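Local structure of preproptth (Bombyx mori, 5AOQ) at the interface of chains A and B. The protein is the precursor of prothoracicotropic hormone, a cystine-knot neurohormone that is perceived by the receptor tyrosine kinase Torso and is tied to developmental timing and metamorphosis. Coordinates in Å, arbitrary orientation; residue numbers count along the deposited sequence, not the author numbering. Chains: chain A/B, Preproptth.

The interface of chains A and B. Residues chain A 31, 66, 82, 84-85; chain B 78, 80-81.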
loop_
_atom_site.group_PDB
_atom_site.type_symbol
_atom_site.label_atom_id
_atom_site.label_comp_id
_atom_site.label_asym_id
_atom_site.label_seq_id
_atom_site.Cartn_x
_atom_site.Cartn_y
_atom_site.Cartn_z
ATOM N N VAL A 31 1.169 3.797 -6.317
ATOM C CA VAL A 31 2.041 2.628 -6.381
ATOM C C VAL A 31 1.379 1.550 -7.234
ATOM O O VAL A 31 1.985 1.061 -8.188
ATOM C CB VAL A 31 2.385 2.081 -4.973
ATOM C CG1 VAL A 31 3.039 0.703 -5.066
ATOM C CG2 VAL A 31 3.291 3.052 -4.239
ATOM N N ARG A 66 0.505 9.666 -2.992
ATOM C CA ARG A 66 1.612 10.305 -2.281
ATOM C C ARG A 66 1.406 11.786 -1.942
ATOM O O ARG A 66 0.321 12.337 -2.137
ATOM C CB ARG A 66 2.903 10.126 -3.091
ATOM C CG ARG A 66 2.841 10.606 -4.526
ATOM C CD ARG A 66 4.167 10.349 -5.224
ATOM N NE ARG A 66 5.253 11.118 -4.619
ATOM C CZ ARG A 66 6.510 10.698 -4.502
ATOM N NH1 ARG A 66 6.875 9.501 -4.944
ATOM N NH2 ARG A 66 7.413 11.484 -3.931
ATOM N N LYS A 82 5.459 6.482 6.596
ATOM C CA LYS A 82 4.689 6.987 5.467
ATOM C C LYS A 82 3.635 8.038 5.792
ATOM O O LYS A 82 2.544 7.724 6.266
ATOM C CB LYS A 82 4.000 5.820 4.760
ATOM C CG LYS A 82 4.926 4.667 4.441
ATOM C CD LYS A 82 4.553 4.014 3.126
ATOM C CE LYS A 82 5.464 2.843 2.816
ATOM N NZ LYS A 82 5.322 2.397 1.405
ATOM N N ARG A 84 4.777 10.409 3.406
ATOM C CA ARG A 84 5.322 10.571 2.067
ATOM C C ARG A 84 4.381 9.902 1.068
ATOM O O ARG A 84 4.296 10.305 -0.093
ATOM C CB ARG A 84 6.722 9.957 1.988
ATOM C CG ARG A 84 7.662 10.623 0.998
ATOM C CD ARG A 84 9.077 10.084 1.157
ATOM N NE ARG A 84 10.018 10.692 0.218
ATOM C CZ ARG A 84 10.719 11.797 0.456
ATOM N NH1 ARG A 84 10.598 12.443 1.609
ATOM N NH2 ARG A 84 11.548 12.263 -0.468
ATOM N N TRP A 85 3.679 8.874 1.543
ATOM C CA TRP A 85 2.668 8.176 0.760
ATOM C C TRP A 85 1.311 8.266 1.458
ATOM O O TRP A 85 1.241 8.578 2.646
ATOM C CB TRP A 85 3.080 6.722 0.541
ATOM C CG TRP A 85 4.374 6.612 -0.207
ATOM C CD1 TRP A 85 5.628 6.575 0.327
ATOM C CD2 TRP A 85 4.542 6.548 -1.629
ATOM N NE1 TRP A 85 6.566 6.484 -0.672
ATOM C CE2 TRP A 85 5.925 6.465 -1.883
ATOM C CE3 TRP A 85 3.657 6.546 -2.712
ATOM C CZ2 TRP A 85 6.443 6.383 -3.173
ATOM C CZ3 TRP A 85 4.174 6.466 -3.992
ATOM C CH2 TRP A 85 5.553 6.385 -4.211
ATOM N N PRO B 78 7.905 2.276 -7.348
ATOM C CA PRO B 78 8.858 3.393 -7.384
ATOM C C PRO B 78 10.116 3.099 -6.572
ATOM O O PRO B 78 10.040 2.462 -5.520
ATOM C CB PRO B 78 8.064 4.559 -6.782
ATOM C CG PRO B 78 6.924 3.933 -6.055
ATOM C CD PRO B 78 6.606 2.676 -6.781
ATOM N N GLU B 80 11.806 4.640 -4.621
ATOM C CA GLU B 80 11.789 5.084 -3.232
ATOM C C GLU B 80 11.339 3.947 -2.319
ATOM O O GLU B 80 11.551 3.999 -1.106
ATOM C CB GLU B 80 10.867 6.292 -3.050
ATOM C CG GLU B 80 11.415 7.595 -3.613
ATOM C CD GLU B 80 10.544 8.793 -3.266
ATOM O OE1 GLU B 80 9.589 8.631 -2.477
ATOM O OE2 GLU B 80 10.818 9.897 -3.783
ATOM N N LEU B 81 10.725 2.923 -2.909
ATOM C CA LEU B 81 10.135 1.824 -2.148
ATOM C C LEU B 81 10.785 0.474 -2.444
ATOM O O LEU B 81 10.183 -0.573 -2.211
ATOM C CB LEU B 81 8.632 1.747 -2.431
ATOM C CG LEU B 81 7.836 3.013 -2.104
ATOM C CD1 LEU B 81 6.368 2.824 -2.450
ATOM C CD2 LEU B 81 7.995 3.392 -0.638
#
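The start of strand 85-97 of chain A, the end of its strand 55-66 and two of its loops meet the 3-10 turn 79-81 of chain B and the loop before it. A:Trp85 and B:Leu81 reach toward each other tip to tip. The leucine CD1 methyl lies over one face of the indole, offset toward the rim, 3.9 Å from the six-membered ring centroid. Its other methyl, CD2, comes to 3.4 Å from the indole nitrogen NE1 of A:Trp85. CG of A:Trp85 sits anti to its carbonyl carbon (chi1 -61°), which helps point the ring toward the leucine. At the far end of the indole, CH2 of A:Trp85 packs 3.4 Å from ring carbon CG of B:Pro78. A:Val31 adds its CG2 methyl, 3.6 Å from CD1 of B:Leu81. That leucine methyl therefore sits in a corner formed by indole face and valine. A:Lys82 crosses the leucine obliquely, and its amino nitrogen NZ comes to 3.5 Å from CD2 of B:Leu81.

B:Glu80 stretches out beyond CG to two arginines. Its OE1 lies at the guanidinium edge of A:Arg84, in plane, 3.4 Å from NE; this salt bridge includes a weak hydrogen bond. OE2 meets the guanidinium edge of A:Arg66, 3.8 Å from NH2, a looser salt bridge. The carboxylate is turned 51° from the A:Arg84 guanidinium plane and 62° from that of A:Arg66, so neither pairing is flat and two-pronged. The two positive groups probably favour a charged carboxylate.

The chain is the active mature part of the precursor. The patch belongs to the interface of two side-by-side copies, at one end of the elongated cystine-knot pair, and probably helps hold them together.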